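Local coordinates for putative ABC transporter (Thermobispora bispora, PDB 4PE6), which probably serves as the solute-binding protein of an ABC transporter, with carbohydrates or related small polar compounds as its likely ligands, at residues P19-N25 with P82-N88; T298-V302 with P335-T339; A267-A271 with W313-F318; A256-D260 with P287-I291. One frame throughout, in Å; residues are numbered along the deposited sequence.

How the contacts relate
Contacts 1 and 4 are buried strand pairs held by backbone hydrogen bonds, one parallel and one antiparallel, both in the same mixed sheet. Contact 2 lies at the surface, has no hydrogen bond between its segments and rests on apolar and CH-pi contacts. Contact 3 is partly buried and joins two helices through aromatic side chains and one indole hydrogen bond. The helix of 267-271 packs on the sheet of contact 1, where Ala271 and Ala267 meet Ala84 and Leu86. Trp313 of contact 3 reaches Asp260 of contact 4, and Trp299 of contact 2 packs on Ile291 and Val289. Contact 4 holds two residues of the ligand pocket, and Asn88 of contact 1 lies near the ligand.

Contact 1: residues P19-N25 with P82-N88; sequences PFIALSN and PDALLIN
Two parallel beta strands, 20-25 and 84-88, run side by side with their axes 4.6 Å apart and 17° between their directions. The register pairs Ile21 with Ala84, Ala22 with Leu85, Leu23 with Leu86, Ser24 with Ile87 and Asn25 with Asn88. Pro19 leads in, its CA 3.2 Å from Asp83 OD2. Phe20 N donates to the same Asp83 OD2 at 2.8 Å, and Phe20 O accepts from Asp83 N at 2.8 Å and weakly from Ala84 N at 3.3 Å. The Phe20 ring (chi1 t) receives Pro82 CB over its face, 4.1 Å from the centroid. Ile21 CD1 meets Ala84 CB at 3.8 Å, on the face shared with Leu23, Leu86, Asn25 and Asn88. Ala22 N donates to Ala84 O at 2.9 Å, and Ala22 O accepts from Leu86 N at 2.7 Å. This is the Rossmann-like sheet of a periplasmic binding protein lobe, in which helix 67-78 lies in the beta-alpha-beta crossover from edge strand 55-60 to 84-88, which passes over 20-25, and packs against Ala22, Ser24, Leu85 and Ile87. Leu23 CG lies 4.1 Å from Leu86 CB. Ser24 N donates to Leu86 O at 2.8 Å, and Ser24 O accepts from Asn88 N at 2.9 Å. Asn25 OD1 approaches Asn88 CB at 3.7 Å; the Asn25 amide bonds Asn60 and Arg33, while Asn88 ND2 bonds Asp113 of the ligand pocket.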
loop_
_atom_site.group_PDB
_atom_site.type_symbol
_atom_site.label_atom_id
_atom_site.label_comp_id
_atom_site.label_asym_id
_atom_site.label_seq_id
_atom_site.Cartn_x
_atom_site.Cartn_y
_atom_site.Cartn_z
ATOM N N PRO A 19 -11.184 -20.678 -14.400
ATOM C CA PRO A 19 -10.508 -19.459 -14.841
ATOM C C PRO A 19 -9.004 -19.307 -14.553
ATOM O O PRO A 19 -8.488 -19.797 -13.546
ATOM C CB PRO A 19 -11.267 -18.346 -14.122
ATOM C CG PRO A 19 -12.136 -19.019 -13.117
ATOM C CD PRO A 19 -12.400 -20.382 -13.632
ATOM N N PHE A 20 -8.357 -18.558 -15.443
ATOM C CA PHE A 20 -6.964 -18.142 -15.321
ATOM C C PHE A 20 -6.943 -16.674 -14.868
ATOM O O PHE A 20 -7.399 -15.780 -15.590
ATOM C CB PHE A 20 -6.254 -18.358 -16.663
ATOM C CG PHE A 20 -4.868 -17.765 -16.759
ATOM C CD1 PHE A 20 -4.048 -17.603 -15.639
ATOM C CD2 PHE A 20 -4.370 -17.402 -17.999
ATOM C CE1 PHE A 20 -2.780 -17.057 -15.761
ATOM C CE2 PHE A 20 -3.100 -16.856 -18.129
ATOM C CZ PHE A 20 -2.302 -16.683 -17.008
ATOM N N ILE A 21 -6.439 -16.452 -13.654
ATOM C CA ILE A 21 -6.308 -15.103 -13.064
ATOM C C ILE A 21 -4.845 -14.636 -13.143
ATOM O O ILE A 21 -3.963 -15.264 -12.563
ATOM C CB ILE A 21 -6.720 -15.089 -11.580
ATOM C CG1 ILE A 21 -8.098 -15.758 -11.375
ATOM C CG2 ILE A 21 -6.703 -13.669 -11.035
ATOM C CD1 ILE A 21 -9.228 -15.123 -12.167
ATOM N N ALA A 22 -4.590 -13.555 -13.887
ATOM C CA ALA A 22 -3.251 -12.998 -14.028
ATOM C C ALA A 22 -3.135 -11.740 -13.165
ATOM O O ALA A 22 -4.089 -10.989 -13.061
ATOM C CB ALA A 22 -2.999 -12.666 -15.486
ATOM N N LEU A 23 -1.986 -11.543 -12.529
ATOM C CA LEU A 23 -1.717 -10.324 -11.748
ATOM C C LEU A 23 -0.455 -9.642 -12.270
ATOM O O LEU A 23 0.636 -10.252 -12.335
ATOM C CB LEU A 23 -1.587 -10.633 -10.259
ATOM C CG LEU A 23 -1.517 -9.437 -9.300
ATOM C CD1 LEU A 23 -1.973 -9.851 -7.900
ATOM C CD2 LEU A 23 -0.137 -8.811 -9.229
ATOM N N SER A 24 -0.597 -8.377 -12.631
ATOM C CA SER A 24 0.530 -7.564 -13.090
ATOM C C SER A 24 0.789 -6.470 -12.056
ATOM O O SER A 24 -0.100 -5.665 -11.742
ATOM C CB SER A 24 0.228 -6.925 -14.446
ATOM O OG SER A 24 1.169 -5.920 -14.751
ATOM N N ASN A 25 1.996 -6.475 -11.515
ATOM C CA ASN A 25 2.370 -5.541 -10.450
ATOM C C ASN A 25 3.455 -4.598 -10.900
ATOM O O ASN A 25 4.541 -5.047 -11.323
ATOM C CB ASN A 25 2.824 -6.332 -9.237
ATOM C CG ASN A 25 3.420 -5.452 -8.160
ATOM O OD1 ASN A 25 2.931 -4.358 -7.897
ATOM N ND2 ASN A 25 4.470 -5.917 -7.531
ATOM N N PRO A 82 -5.692 -14.857 -20.184
ATOM C CA PRO A 82 -6.277 -14.846 -18.869
ATOM C C PRO A 82 -7.767 -14.476 -18.932
ATOM O O PRO A 82 -8.195 -13.726 -19.797
ATOM C CB PRO A 82 -5.470 -13.770 -18.150
ATOM C CG PRO A 82 -5.156 -12.778 -19.236
ATOM C CD PRO A 82 -4.934 -13.622 -20.469
ATOM N N ASP A 83 -8.534 -15.007 -17.997
ATOM C CA ASP A 83 -9.955 -14.638 -17.863
ATOM C C ASP A 83 -10.166 -13.327 -17.101
ATOM O O ASP A 83 -11.147 -12.598 -17.318
ATOM C CB ASP A 83 -10.671 -15.806 -17.191
ATOM C CG ASP A 83 -10.633 -17.044 -18.052
ATOM O OD1 ASP A 83 -11.217 -16.994 -19.154
ATOM O OD2 ASP A 83 -9.976 -18.035 -17.673
ATOM N N ALA A 84 -9.263 -13.066 -16.171
ATOM C CA ALA A 84 -9.213 -11.800 -15.428
ATOM C C ALA A 84 -7.772 -11.395 -15.236
ATOM O O ALA A 84 -6.864 -12.251 -15.125
ATOM C CB ALA A 84 -9.908 -11.935 -14.075
ATOM N N LEU A 85 -7.577 -10.089 -15.170
ATOM C CA LEU A 85 -6.294 -9.480 -15.008
ATOM C C LEU A 85 -6.394 -8.486 -13.853
ATOM O O LEU A 85 -7.247 -7.576 -13.875
ATOM C CB LEU A 85 -5.902 -8.767 -16.313
ATOM C CG LEU A 85 -4.592 -7.999 -16.272
ATOM C CD1 LEU A 85 -3.399 -8.929 -16.027
ATOM C CD2 LEU A 85 -4.433 -7.204 -17.573
ATOM N N LEU A 86 -5.584 -8.700 -12.821
ATOM C CA LEU A 86 -5.511 -7.789 -11.679
ATOM C C LEU A 86 -4.291 -6.914 -11.829
ATOM O O LEU A 86 -3.175 -7.422 -12.082
ATOM C CB LEU A 86 -5.417 -8.568 -10.361
ATOM C CG LEU A 86 -6.348 -9.776 -10.218
ATOM C CD1 LEU A 86 -6.218 -10.415 -8.840
ATOM C CD2 LEU A 86 -7.787 -9.406 -10.480
ATOM N N ILE A 87 -4.467 -5.606 -11.686
ATOM C CA ILE A 87 -3.361 -4.696 -12.005
ATOM C C ILE A 87 -3.069 -3.714 -10.885
ATOM O O ILE A 87 -3.964 -2.962 -10.454
ATOM C CB ILE A 87 -3.610 -3.868 -13.283
ATOM C CG1 ILE A 87 -3.908 -4.774 -14.460
ATOM C CG2 ILE A 87 -2.415 -2.949 -13.544
ATOM C CD1 ILE A 87 -4.343 -4.007 -15.689
ATOM N N ASN A 88 -1.825 -3.723 -10.403
ATOM C CA ASN A 88 -1.325 -2.626 -9.579
ATOM C C ASN A 88 -0.480 -1.743 -10.500
ATOM O O ASN A 88 0.680 -2.072 -10.862
ATOM C CB ASN A 88 -0.556 -3.118 -8.370
ATOM C CG ASN A 88 -0.263 -2.006 -7.361
ATOM O OD1 ASN A 88 -0.003 -0.875 -7.745
ATOM N ND2 ASN A 88 -0.294 -2.335 -6.069
#

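Contact 2: residues T298-V302 with P335-T339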
loop_
_atom_site.group_PDB
_atom_site.type_symbol
_atom_site.label_atom_id
_atom_site.label_comp_id
_atom_site.label_asym_id
_atom_site.label_seq_id
_atom_site.Cartn_x
_atom_site.Cartn_y
_atom_site.Cartn_z
ATOM N N THR A 298 -1.245 -7.025 19.564
ATOM C CA THR A 298 -2.083 -7.991 18.856
ATOM C C THR A 298 -1.458 -8.293 17.481
ATOM O O THR A 298 -1.228 -9.446 17.133
ATOM C CB THR A 298 -3.555 -7.519 18.689
ATOM O OG1 THR A 298 -3.653 -6.598 17.592
ATOM C CG2 THR A 298 -4.092 -6.848 19.948
ATOM N N TRP A 299 -1.163 -7.253 16.697
ATOM C CA TRP A 299 -0.505 -7.471 15.409
ATOM C C TRP A 299 0.871 -8.123 15.569
ATOM O O TRP A 299 1.185 -9.084 14.873
ATOM C CB TRP A 299 -0.369 -6.165 14.627
ATOM C CG TRP A 299 -1.606 -5.780 13.890
ATOM C CD1 TRP A 299 -2.429 -4.722 14.154
ATOM C CD2 TRP A 299 -2.158 -6.446 12.746
ATOM N NE1 TRP A 299 -3.456 -4.679 13.226
ATOM C CE2 TRP A 299 -3.315 -5.732 12.361
ATOM C CE3 TRP A 299 -1.780 -7.567 12.006
ATOM C CZ2 TRP A 299 -4.097 -6.109 11.268
ATOM C CZ3 TRP A 299 -2.562 -7.954 10.929
ATOM C CH2 TRP A 299 -3.707 -7.222 10.565
ATOM N N ALA A 300 1.670 -7.606 16.495
ATOM C CA ALA A 300 3.025 -8.126 16.719
ATOM C C ALA A 300 3.030 -9.605 17.103
ATOM O O ALA A 300 3.984 -10.311 16.814
ATOM C CB ALA A 300 3.743 -7.310 17.779
ATOM N N SER A 301 1.953 -10.080 17.719
ATOM C CA SER A 301 1.850 -11.482 18.094
ATOM C C SER A 301 1.732 -12.384 16.887
ATOM O O SER A 301 2.146 -13.537 16.943
ATOM C CB SER A 301 0.640 -11.704 18.991
ATOM O OG SER A 301 0.813 -11.001 20.201
ATOM N N VAL A 302 1.151 -11.876 15.799
ATOM C CA VAL A 302 0.884 -12.718 14.635
ATOM C C VAL A 302 1.866 -12.532 13.487
ATOM O O VAL A 302 2.131 -13.482 12.767
ATOM C CB VAL A 302 -0.563 -12.556 14.100
ATOM C CG1 VAL A 302 -1.557 -13.108 15.109
ATOM C CG2 VAL A 302 -0.890 -11.108 13.754
ATOM N N PRO A 335 -11.255 -8.469 11.076
ATOM C CA PRO A 335 -10.627 -8.800 12.332
ATOM C C PRO A 335 -9.128 -8.933 12.158
ATOM O O PRO A 335 -8.649 -9.337 11.093
ATOM C CB PRO A 335 -11.254 -10.150 12.678
ATOM C CG PRO A 335 -11.506 -10.783 11.353
ATOM C CD PRO A 335 -11.703 -9.674 10.352
ATOM N N ILE A 336 -8.394 -8.586 13.204
ATOM C CA ILE A 336 -6.971 -8.835 13.229
ATOM C C ILE A 336 -6.840 -10.344 13.355
ATOM O O ILE A 336 -7.449 -10.937 14.246
ATOM C CB ILE A 336 -6.285 -8.136 14.417
ATOM C CG1 ILE A 336 -6.484 -6.619 14.321
ATOM C CG2 ILE A 336 -4.802 -8.487 14.455
ATOM C CD1 ILE A 336 -6.305 -5.876 15.626
ATOM N N PRO A 337 -6.082 -10.979 12.448
ATOM C CA PRO A 337 -5.930 -12.426 12.596
ATOM C C PRO A 337 -5.178 -12.753 13.886
ATOM O O PRO A 337 -4.258 -12.018 14.246
ATOM C CB PRO A 337 -5.086 -12.836 11.373
ATOM C CG PRO A 337 -4.930 -11.616 10.528
ATOM C CD PRO A 337 -5.224 -10.427 11.385
ATOM N N SER A 338 -5.586 -13.813 14.588
ATOM C CA SER A 338 -4.798 -14.343 15.716
ATOM C C SER A 338 -3.897 -15.498 15.252
ATOM O O SER A 338 -3.057 -15.981 16.013
ATOM C CB SER A 338 -5.705 -14.790 16.867
ATOM O OG SER A 338 -6.549 -15.851 16.469
ATOM N N THR A 339 -4.073 -15.918 13.996
ATOM C CA THR A 339 -3.251 -16.959 13.379
ATOM C C THR A 339 -2.998 -16.639 11.907
ATOM O O THR A 339 -1.856 -16.446 11.491
ATOM C CB THR A 339 -3.918 -18.348 13.492
ATOM O OG1 THR A 339 -3.079 -19.335 12.878
ATOM C CG2 THR A 339 -5.302 -18.364 12.825
#
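Here the C-terminal tail of a periplasmic binding protein fold lies against helix 293-302 at residues 298-302. Residues 335-339 form no regular helix or strand. Their backbone is extended through Pro335, Ile336 and Pro337, then bends at Ser338. No hydrogen bond joins the two segments; the contact is apolar packing of side chains on each other and, at Val302, on the tail backbone. The CA-to-CB bond of Trp299 points sideways, yet with chi1 m and chi2 112° the indole lies against Ile336 and Pro337. Ile336, in the m,t rotamer, places CG2 over the face of that indole. Ile336 CG2 is 3.8 Å from the centroid of the Trp299 six-membered ring and 12° off its normal, a CH-pi contact. The delta carbon of Ile336 extends along the helix, where its CD1 lies 3.4 Å from Thr298 OG1. Thr298 takes chi1 p, and its hydroxyl is hydrogen-bonded to the backbone carbonyl of Asp295, one turn earlier. Pro337, with its C-gamma exo pucker, sets CD 3.6 Å from Trp299 CH2, so consecutive tail residues both touch the indole. Ile291 and Ala309 also pack on this indole, which is buried. Val302 adopts chi1 m and its CA-to-CB bond points toward the tail. Its CG1 lies 3.3 Å from Ser338 C, and closer still, 3.0 Å, is Val302 CG1 to Pro337 O.

Contact 3: residues A267-A271 with W313-F318; sequences ALWAA and WTRELF
Trp269 is the main bump of helix 263-275 and fills the hollow at the start of helix 315-327. The closest CA atoms are those of Trp269 and Arg315, 5.6 Å apart. With chi1 m and chi2 128°, the Trp269 indole lies against the chain from Trp313 to Arg315. Trp269 NE1 donates to Trp313 O at 3.3 Å, at the ring edge. Over one face sit Thr314 C, Arg315 N and Arg315 CB; Arg315 CB is 3.8 Å from the centroid of the six-membered ring, a CH-pi contact. The Arg315 chain is fully extended, its CG 3.5 Å from Trp269 CE3, and its guanidinium forms salt bridges with Asp273 and Glu276. Thr314 is the N-cap of the second helix: Leu317 N donates to Thr314 OG1 at 3.0 Å. In this alpha/beta fold helix 263-275 is sandwiched, with Ala267 and Ala271 packed on the sheet and Trp269 turned to the C-terminal helix. Phe318 is the returning bump. Its ring, chi1 t, enters beside the backbone of Trp269 and Ala270. Trp269 CB stands over the Phe318 face, 4.0 Å from the centroid. Small Ala270 admits the ring tip, with Ala270 CB 3.5 Å from Phe318 CZ.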
loop_
_atom_site.group_PDB
_atom_site.type_symbol
_atom_site.label_atom_id
_atom_site.label_comp_id
_atom_site.label_asym_id
_atom_site.label_seq_id
_atom_site.Cartn_x
_atom_site.Cartn_y
_atom_site.Cartn_z
ATOM N N ALA A 267 -9.146 -8.187 -4.630
ATOM C CA ALA A 267 -9.237 -8.076 -6.091
ATOM C C ALA A 267 -9.479 -9.451 -6.738
ATOM O O ALA A 267 -10.228 -9.560 -7.697
ATOM C CB ALA A 267 -7.976 -7.438 -6.645
ATOM N N LEU A 268 -8.864 -10.494 -6.184
ATOM C CA LEU A 268 -9.113 -11.866 -6.638
ATOM C C LEU A 268 -10.595 -12.217 -6.494
ATOM O O LEU A 268 -11.200 -12.766 -7.413
ATOM C CB LEU A 268 -8.274 -12.849 -5.811
ATOM C CG LEU A 268 -8.489 -14.345 -6.006
ATOM C CD1 LEU A 268 -8.252 -14.763 -7.440
ATOM C CD2 LEU A 268 -7.620 -15.147 -5.055
ATOM N N TRP A 269 -11.170 -11.935 -5.327
ATOM C CA TRP A 269 -12.585 -12.243 -5.089
ATOM C C TRP A 269 -13.484 -11.412 -5.987
ATOM O O TRP A 269 -14.446 -11.926 -6.541
ATOM C CB TRP A 269 -12.974 -12.066 -3.630
ATOM C CG TRP A 269 -12.201 -12.990 -2.702
ATOM C CD1 TRP A 269 -11.506 -12.627 -1.603
ATOM C CD2 TRP A 269 -12.051 -14.408 -2.823
ATOM N NE1 TRP A 269 -10.924 -13.728 -1.011
ATOM C CE2 TRP A 269 -11.228 -14.833 -1.750
ATOM C CE3 TRP A 269 -12.525 -15.362 -3.731
ATOM C CZ2 TRP A 269 -10.878 -16.172 -1.553
ATOM C CZ3 TRP A 269 -12.200 -16.706 -3.521
ATOM C CH2 TRP A 269 -11.358 -17.091 -2.449
ATOM N N ALA A 270 -13.157 -10.140 -6.155
ATOM C CA ALA A 270 -13.868 -9.314 -7.133
ATOM C C ALA A 270 -13.850 -9.932 -8.536
ATOM O O ALA A 270 -14.877 -10.034 -9.203
ATOM C CB ALA A 270 -13.280 -7.911 -7.161
ATOM N N ALA A 271 -12.675 -10.349 -8.991
ATOM C CA ALA A 271 -12.554 -10.953 -10.314
ATOM C C ALA A 271 -13.436 -12.190 -10.460
ATOM O O ALA A 271 -14.098 -12.355 -11.488
ATOM C CB ALA A 271 -11.099 -11.276 -10.633
ATOM N N TRP A 313 -9.140 -11.202 3.894
ATOM C CA TRP A 313 -10.363 -11.258 3.100
ATOM C C TRP A 313 -10.699 -12.682 2.692
ATOM O O TRP A 313 -9.881 -13.382 2.100
ATOM C CB TRP A 313 -10.255 -10.364 1.853
ATOM C CG TRP A 313 -9.979 -8.975 2.202
ATOM C CD1 TRP A 313 -8.791 -8.332 2.067
ATOM C CD2 TRP A 313 -10.890 -8.033 2.775
ATOM N NE1 TRP A 313 -8.897 -7.050 2.527
ATOM C CE2 TRP A 313 -10.178 -6.840 2.971
ATOM C CE3 TRP A 313 -12.241 -8.087 3.148
ATOM C CZ2 TRP A 313 -10.760 -5.697 3.509
ATOM C CZ3 TRP A 313 -12.827 -6.949 3.700
ATOM C CH2 TRP A 313 -12.088 -5.766 3.868
ATOM N N THR A 314 -11.884 -13.120 3.079
ATOM C CA THR A 314 -12.498 -14.303 2.526
ATOM C C THR A 314 -13.441 -13.797 1.446
ATOM O O THR A 314 -13.755 -12.610 1.374
ATOM C CB THR A 314 -13.298 -15.076 3.582
ATOM O OG1 THR A 314 -14.290 -14.216 4.167
ATOM C CG2 THR A 314 -12.368 -15.617 4.684
ATOM N N ARG A 315 -13.892 -14.701 0.599
ATOM C CA ARG A 315 -14.881 -14.349 -0.381
ATOM C C ARG A 315 -16.129 -13.752 0.299
ATOM O O ARG A 315 -16.704 -12.772 -0.187
ATOM C CB ARG A 315 -15.235 -15.573 -1.218
ATOM C CG ARG A 315 -15.815 -15.192 -2.552
ATOM C CD ARG A 315 -16.071 -16.390 -3.440
ATOM N NE ARG A 315 -16.407 -15.920 -4.775
ATOM C CZ ARG A 315 -16.674 -16.694 -5.817
ATOM N NH1 ARG A 315 -16.662 -18.012 -5.705
ATOM N NH2 ARG A 315 -16.950 -16.129 -6.982
ATOM N N GLU A 316 -16.516 -14.316 1.443
ATOM C CA GLU A 316 -17.663 -13.804 2.190
ATOM C C GLU A 316 -17.435 -12.397 2.782
ATOM O O GLU A 316 -18.305 -11.520 2.675
ATOM C CB GLU A 316 -18.078 -14.805 3.297
ATOM C CG GLU A 316 -19.571 -14.788 3.592
ATOM C CD GLU A 316 -20.420 -14.875 2.325
ATOM O OE1 GLU A 316 -20.317 -15.893 1.598
ATOM O OE2 GLU A 316 -21.179 -13.915 2.040
ATOM N N LEU A 317 -16.267 -12.169 3.386
ATOM C CA LEU A 317 -15.954 -10.832 3.916
ATOM C C LEU A 317 -15.872 -9.813 2.790
ATOM O O LEU A 317 -16.341 -8.693 2.939
ATOM C CB LEU A 317 -14.661 -10.820 4.746
ATOM C CG LEU A 317 -14.763 -11.486 6.127
ATOM C CD1 LEU A 317 -13.388 -11.546 6.789
ATOM C CD2 LEU A 317 -15.761 -10.769 7.035
ATOM N N PHE A 318 -15.299 -10.217 1.657
ATOM C CA PHE A 318 -15.301 -9.369 0.464
ATOM C C PHE A 318 -16.718 -8.916 0.093
ATOM O O PHE A 318 -16.982 -7.723 -0.029
ATOM C CB PHE A 318 -14.661 -10.081 -0.727
ATOM C CG PHE A 318 -14.919 -9.394 -2.032
ATOM C CD1 PHE A 318 -14.232 -8.249 -2.359
ATOM C CD2 PHE A 318 -15.885 -9.872 -2.907
ATOM C CE1 PHE A 318 -14.488 -7.578 -3.542
ATOM C CE2 PHE A 318 -16.143 -9.211 -4.092
ATOM C CZ PHE A 318 -15.437 -8.070 -4.417
#

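Contact 4: residues A256-D260 with P287-I291; sequences AVMSD and PIVLI. With LTH ((2R,3S)-2,3,4-trihydroxybutanoic acid), chain C.
Two waters bridge these antiparallel segments, one near each end. Water 1 donates to Ile291 O at 2.8 Å and accepts from Ala256 N at 2.9 Å. Water 2 donates to Pro287 O at 2.7 Å and to Asp260 OD2 at 2.8 Å. Between them the segments run 153° apart in direction. Val257 and Leu290 form a non-hydrogen-bonded pair with CA atoms 4.4 Å apart, and Met258 and Val289 a hydrogen-bonded pair at 5.5 Å. Met258 N donates to Val289 O at 3.1 Å, Val289 N to Met258 O at 2.8 Å, and Ile291 N to Ala256 O at 2.9 Å. Val257 and Leu290 point to one face of the sheet, where Val257 (chi1 p) packs CB 3.8 Å from Leu290 CD1. Met258, a selenomethionine, and Val289 point to the other face, and Met258 CE lies 3.6 Å from LTH O1. Asp260 (chi1 t) sets CB 3.6 Å from Pro287 O, and its OD2 also bonds Trp313. After the strand, Ser259 (chi1 p) turns away from 287-291, and Ser259 OG donates to LTH O4 at 2.6 Å. Asp113, Asn30 and Arg33 also hydrogen-bond LTH, in the manner of a ligand site in the cleft of a periplasmic binding protein.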
loop_
_atom_site.group_PDB
_atom_site.type_symbol
_atom_site.label_atom_id
_atom_site.label_comp_id
_atom_site.label_asym_id
_atom_site.label_seq_id
_atom_site.Cartn_x
_atom_site.Cartn_y
_atom_site.Cartn_z
ATOM N N ALA A 256 1.975 4.053 13.117
ATOM C CA ALA A 256 2.049 2.918 12.204
ATOM C C ALA A 256 0.742 2.772 11.461
ATOM O O ALA A 256 -0.254 2.260 12.009
ATOM C CB ALA A 256 2.357 1.637 12.971
ATOM N N VAL A 257 0.739 3.230 10.216
ATOM C CA VAL A 257 -0.447 3.164 9.347
ATOM C C VAL A 257 -0.015 2.950 7.886
ATOM O O VAL A 257 0.964 3.535 7.424
ATOM C CB VAL A 257 -1.324 4.437 9.503
ATOM C CG1 VAL A 257 -0.506 5.706 9.258
ATOM C CG2 VAL A 257 -2.536 4.378 8.583
HETATM N N MSE A 258 -0.708 2.073 7.169
HETATM C CA MSE A 258 -0.473 1.858 5.740
HETATM C C MSE A 258 -1.754 1.355 5.142
HETATM O O MSE A 258 -2.690 0.962 5.853
HETATM C CB MSE A 258 0.615 0.796 5.448
HETATM C CG MSE A 258 1.965 1.165 6.012
HETATM SE SE MSE A 258 3.417 0.054 5.277
HETATM C CE MSE A 258 3.627 0.976 3.531
ATOM N N SER A 259 -1.815 1.390 3.822
ATOM C CA SER A 259 -2.799 0.641 3.060
ATOM C C SER A 259 -2.692 -0.858 3.328
ATOM O O SER A 259 -1.688 -1.340 3.911
ATOM C CB SER A 259 -2.620 0.917 1.569
ATOM O OG SER A 259 -1.307 0.541 1.152
ATOM N N ASP A 260 -3.702 -1.575 2.850
ATOM C CA ASP A 260 -3.847 -3.022 3.027
ATOM C C ASP A 260 -3.228 -3.781 1.875
ATOM O O ASP A 260 -3.713 -3.689 0.749
ATOM C CB ASP A 260 -5.344 -3.356 3.118
ATOM C CG ASP A 260 -5.637 -4.845 3.244
ATOM O OD1 ASP A 260 -4.786 -5.641 3.715
ATOM O OD2 ASP A 260 -6.764 -5.223 2.884
ATOM N N PRO A 287 -10.730 -0.790 3.317
ATOM C CA PRO A 287 -10.098 -0.129 4.453
ATOM C C PRO A 287 -8.592 -0.268 4.532
ATOM O O PRO A 287 -8.035 -1.345 4.289
ATOM C CB PRO A 287 -10.730 -0.828 5.667
ATOM C CG PRO A 287 -11.053 -2.201 5.160
ATOM C CD PRO A 287 -11.504 -1.976 3.744
ATOM N N ILE A 288 -7.955 0.822 4.951
ATOM C CA ILE A 288 -6.528 0.814 5.278
ATOM C C ILE A 288 -6.284 0.037 6.593
ATOM O O ILE A 288 -7.229 -0.465 7.211
ATOM C CB ILE A 288 -5.995 2.252 5.425
ATOM C CG1 ILE A 288 -6.748 2.994 6.543
ATOM C CG2 ILE A 288 -6.077 3.013 4.097
ATOM C CD1 ILE A 288 -6.115 4.323 6.927
ATOM N N VAL A 289 -5.011 -0.059 6.996
ATOM C CA VAL A 289 -4.594 -0.726 8.235
ATOM C C VAL A 289 -3.938 0.310 9.148
ATOM O O VAL A 289 -2.748 0.632 9.015
ATOM C CB VAL A 289 -3.603 -1.897 7.988
ATOM C CG1 VAL A 289 -3.330 -2.637 9.288
ATOM C CG2 VAL A 289 -4.146 -2.857 6.932
ATOM N N LEU A 290 -4.737 0.859 10.055
ATOM C CA LEU A 290 -4.244 1.794 11.061
ATOM C C LEU A 290 -3.961 1.002 12.345
ATOM O O LEU A 290 -4.857 0.372 12.884
ATOM C CB LEU A 290 -5.290 2.882 11.303
ATOM C CG LEU A 290 -5.078 3.847 12.473
ATOM C CD1 LEU A 290 -3.913 4.784 12.204
ATOM C CD2 LEU A 290 -6.377 4.617 12.746
ATOM N N ILE A 291 -2.722 1.034 12.812
ATOM C CA ILE A 291 -2.334 0.339 14.035
ATOM C C ILE A 291 -2.120 1.372 15.133
ATOM O O ILE A 291 -1.046 1.928 15.275
ATOM C CB ILE A 291 -1.079 -0.525 13.824
ATOM C CG1 ILE A 291 -1.343 -1.515 12.693
ATOM C CG2 ILE A 291 -0.732 -1.293 15.096
ATOM C CD1 ILE A 291 -0.139 -2.328 12.290
HETATM O O1 LTH C . 3.477 0.823 -0.098
HETATM C C1 LTH C . 3.144 0.545 -1.308
HETATM O O LTH C . 3.882 0.023 -2.172
HETATM C C2 LTH C . 1.674 0.782 -1.733
HETATM O O2 LTH C . 1.481 0.470 -3.136
HETATM C C3 LTH C . 1.251 2.221 -1.526
HETATM O O3 LTH C . 2.098 3.088 -2.277
HETATM C C4 LTH C . -0.195 2.393 -2.032
HETATM O O4 LTH C . -1.024 1.575 -1.164
HETATM O O HOH W 1 -0.323 4.585 14.840
HETATM O O HOH W 2 -8.431 -3.024 2.273
#